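PDB 2OPK: cupin type-2 domain-containing protein from Ralstonia eutropha, which is a small cupin thought to be a mannose-6-phosphate isomerase, which would interconvert mannose 6-phosphate and fructose 6-phosphate. Local coordinates for the interface of chains A and B. Residues are numbered along the deposited sequence; one frame, centred on the assembly and turned at random. Chains: chain A/B, Hypothetical protein.

The two contacts lie about 22 Å apart, measured between the centres of their C-alpha atoms, in the two-fold interface of a cupin pair. In contact 1 strand 5-8 of chain A meets strands 75-77 and 81-85 of chain B. In contact 2 strands 54-59, 81-85 and 102-109 of chain A face strands 26-28 and 31-38 of chain B. Strand 81-85 serves both, from chain B in contact 1 (B:Trp82, B:Leu83) and from chain A in contact 2 (A:His84). Each contact has a twin, which is consistent with a dimer, although the structure alone does not show its state in solution.

Contact 1: the interface of chains A and B. Residues chain A 6; chain B 75, 82-83.
A:His6 carries its imidazole between the backbone N and the carbonyl carbon (chi1 57°), and this torsion sends the ring away from strand 5-8 toward B:Arg75, whose chain is bent at chi2 (-114°) and rises to meet it. The site joins two copies of a cupin domain by strand addition, which the two-fold symmetry makes reciprocal: the N-terminal strand of chain A lies antiparallel along strand 81-85 of chain B, with A:His6 and B:Leu83 paired as a beta bridge.

B:Arg75 approaches the histidine side chain at about a right angle. Its NE sits 3.4 Å above the imidazole plane, over the ring centre. The five ring atoms are nearly equidistant from it, B:Arg75 NE lying 3.5 Å from A:His6 CE1 and 3.8 Å from A:His6 CG. This is a cation-pi contact made over a face. The arginine is modelled only as far as NE, so the contact is defined by that atom alone. If the imidazole is neutral, its pi face would suit the positive group; a charged ring would weaken the attraction.

B:Trp82 packs against the backbone of A:His6, on the side away from B:Arg75. The carbonyl O of B:Trp82 comes 3.3 Å from A:His6 CA and 3.5 Å from A:His6 CB, at the root of the side chain. Beside it, the indole of the same residue presents a face to the main chain of A:His6. The carbonyl carbon, A:His6 C, stands 3.8 Å above the indole plane, offset toward the rim, and is nearest the outer edge of the six-membered ring at CZ3 and CH2. A:His6 CA joins this contact at 4.0 Å from B:Trp82 CZ3. More loosely, the methyl CD1 of B:Leu83 lies 4.3 Å from A:His6 CB, flanking the root of the side chain.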
# COMPACT_ATOMS: atom_id res chain seq x y z
N HIS A 6 -13.95 2.94 2.79
CA HIS A 6 -13.41 1.89 1.94
C HIS A 6 -13.33 2.33 0.47
O HIS A 6 -13.99 3.27 0.03
CB HIS A 6 -14.27 0.64 2.08
CG HIS A 6 -15.70 0.88 1.75
ND1 HIS A 6 -16.21 0.69 0.49
CD2 HIS A 6 -16.71 1.40 2.50
CE1 HIS A 6 -17.49 1.03 0.48
NE2 HIS A 6 -17.81 1.47 1.69
N ARG B 75 -17.68 -7.14 4.93
CA ARG B 75 -17.47 -6.59 3.58
C ARG B 75 -16.49 -7.50 2.81
O ARG B 75 -15.42 -7.82 3.29
CB ARG B 75 -16.81 -5.21 3.69
CG ARG B 75 -17.65 -3.98 3.46
CD ARG B 75 -17.18 -3.26 2.17
NE ARG B 75 -18.03 -2.13 1.79
N TRP B 82 -9.40 -1.69 -0.19
CA TRP B 82 -8.76 -1.15 1.00
C TRP B 82 -9.81 -0.59 1.97
O TRP B 82 -10.96 -0.30 1.60
CB TRP B 82 -7.74 -0.04 0.63
CG TRP B 82 -8.28 1.11 -0.18
CD1 TRP B 82 -8.19 1.28 -1.54
CD2 TRP B 82 -8.94 2.30 0.33
NE1 TRP B 82 -8.77 2.48 -1.91
CE2 TRP B 82 -9.24 3.12 -0.79
CE3 TRP B 82 -9.32 2.74 1.61
CZ2 TRP B 82 -9.92 4.34 -0.65
CZ3 TRP B 82 -9.99 3.96 1.74
CH2 TRP B 82 -10.28 4.75 0.62
N LEU B 83 -9.38 -0.46 3.22
CA LEU B 83 -10.24 -0.01 4.29
C LEU B 83 -9.47 0.88 5.25
O LEU B 83 -8.37 0.53 5.67
CB LEU B 83 -10.79 -1.21 5.05
CG LEU B 83 -11.57 -0.99 6.35
CD1 LEU B 83 -12.91 -0.31 6.08
CD2 LEU B 83 -11.78 -2.34 7.04

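Contact 2: the interface of chains A and B. Residues chain A 54, 56, 84, 109-110; chain B 26, 28, 31, 33.
B:Arg28 reaches across the cupin dimer interface to A:Asp54, joining strand 26-28 of one cupin beta-barrel to strand 54-59 of the other. Its CB and CG pass the backbone carbonyl of the poorly ordered A:Asp110, and CD comes 3.4 Å from A:Asp110 O. The bend at chi2 (-74°) redirects CD, and the extended step that follows carries NE to the carboxylate. There NE donates a hydrogen bond of 2.9 Å to A:Asp54 OD2, which is also a salt bridge; the oxygen is tilted from the guanidinium plane and is met from above the carboxylate plane. At the tip, NH2 adds a weak bond to the same oxygen and lies 3.4 Å from A:His84 CE1, with the guanidinium and imidazole planes 78° apart.

A:His84 NE2 grips A:Asp54 OD2 from the opposite face of the carboxylate, at 2.7 Å, with the oxygen lying in the imidazole plane. OD2 is thus pinned between the histidine of its own chain and the partner's arginine, both of which would be expected to stabilise its negative charge.

Next to this polar cluster, B:Leu26 crosses A:His84 at about a right angle and sets its methyl CD1 over the centre of the ring, 3.4 Å above the plane. The same methyl covers a face of the B:Arg28 guanidinium, while the other branch, CD2, lies 3.9 Å from A:Cys109 SG and equally near the imidazole atom A:His84 CD2. B:Leu31 CD2 presses tightly on the cysteine, 3.4 Å from A:Cys109 CB. Farther along, B:Ile33 CD1 touches A:Trp56 CB at 3.6 Å and its CG2 lies over the indole face.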
# COMPACT_ATOMS: atom_id res chain seq x y z
N ASP A 54 10.30 10.81 3.96
CA ASP A 54 10.55 9.51 3.34
C ASP A 54 9.34 9.18 2.46
O ASP A 54 8.23 9.65 2.74
CB ASP A 54 10.66 8.42 4.41
CG ASP A 54 12.02 8.37 5.06
OD1 ASP A 54 12.80 9.35 4.95
OD2 ASP A 54 12.29 7.31 5.67
N TRP A 56 7.50 5.64 0.59
CA TRP A 56 7.45 4.23 0.36
C TRP A 56 6.43 4.11 -0.76
O TRP A 56 5.30 4.58 -0.66
CB TRP A 56 7.06 3.45 1.63
CG TRP A 56 7.02 1.94 1.44
CD1 TRP A 56 7.99 1.04 1.78
CD2 TRP A 56 5.94 1.16 0.89
NE1 TRP A 56 7.58 -0.23 1.46
CE2 TRP A 56 6.33 -0.19 0.92
CE3 TRP A 56 4.67 1.47 0.39
CZ2 TRP A 56 5.53 -1.21 0.43
CZ3 TRP A 56 3.87 0.45 -0.09
CH2 TRP A 56 4.31 -0.88 -0.07
N HIS A 84 11.60 2.05 -0.90
CA HIS A 84 11.64 3.08 0.13
C HIS A 84 12.70 4.09 -0.27
O HIS A 84 13.87 3.74 -0.48
CB HIS A 84 11.95 2.47 1.48
CG HIS A 84 12.23 3.47 2.56
ND1 HIS A 84 13.35 3.40 3.36
CD2 HIS A 84 11.57 4.59 2.93
CE1 HIS A 84 13.34 4.42 4.21
NE2 HIS A 84 12.28 5.15 3.97
N CYS A 109 5.94 9.94 4.79
CA CYS A 109 6.03 10.07 6.24
C CYS A 109 7.36 10.71 6.67
O CYS A 109 8.28 10.94 5.87
CB CYS A 109 5.89 8.70 6.88
SG CYS A 109 7.22 7.62 6.38
N ASP A 110 7.46 11.00 7.95
CA ASP A 110 8.64 11.65 8.48
C ASP A 110 9.88 10.81 8.34
O ASP A 110 9.82 9.58 8.29
CB ASP A 110 8.40 12.09 9.93
CG ASP A 110 7.31 13.19 10.03
OD1 ASP A 110 6.90 13.75 8.98
OD2 ASP A 110 6.86 13.48 11.15
N LEU B 26 8.46 -0.68 6.72
CA LEU B 26 9.03 0.58 7.16
C LEU B 26 8.55 0.92 8.55
O LEU B 26 7.36 0.78 8.85
CB LEU B 26 8.65 1.69 6.17
CG LEU B 26 9.26 3.07 6.42
CD1 LEU B 26 10.77 3.00 6.20
CD2 LEU B 26 8.65 4.06 5.46
N ARG B 28 8.95 4.14 11.36
CA ARG B 28 9.32 5.53 11.71
C ARG B 28 8.46 5.91 12.91
O ARG B 28 7.49 5.25 13.20
CB ARG B 28 9.03 6.47 10.54
CG ARG B 28 9.90 6.24 9.28
CD ARG B 28 11.30 6.75 9.54
NE ARG B 28 12.28 6.52 8.48
CZ ARG B 28 13.09 5.46 8.38
NH1 ARG B 28 13.01 4.43 9.23
NH2 ARG B 28 13.98 5.40 7.40
N LEU B 31 4.65 5.53 12.93
CA LEU B 31 4.34 4.95 11.64
C LEU B 31 4.87 3.54 11.45
O LEU B 31 6.05 3.29 11.68
CB LEU B 31 4.89 5.82 10.49
CG LEU B 31 4.50 5.22 9.13
CD1 LEU B 31 3.11 5.66 8.73
CD2 LEU B 31 5.47 5.55 8.16
N ILE B 33 4.54 0.44 8.31
CA ILE B 33 4.06 -0.18 7.09
C ILE B 33 4.48 -1.63 7.18
O ILE B 33 5.66 -1.92 7.46
CB ILE B 33 4.68 0.44 5.82
CG1 ILE B 33 4.41 1.95 5.78
CG2 ILE B 33 4.09 -0.19 4.55
CD1 ILE B 33 5.12 2.65 4.55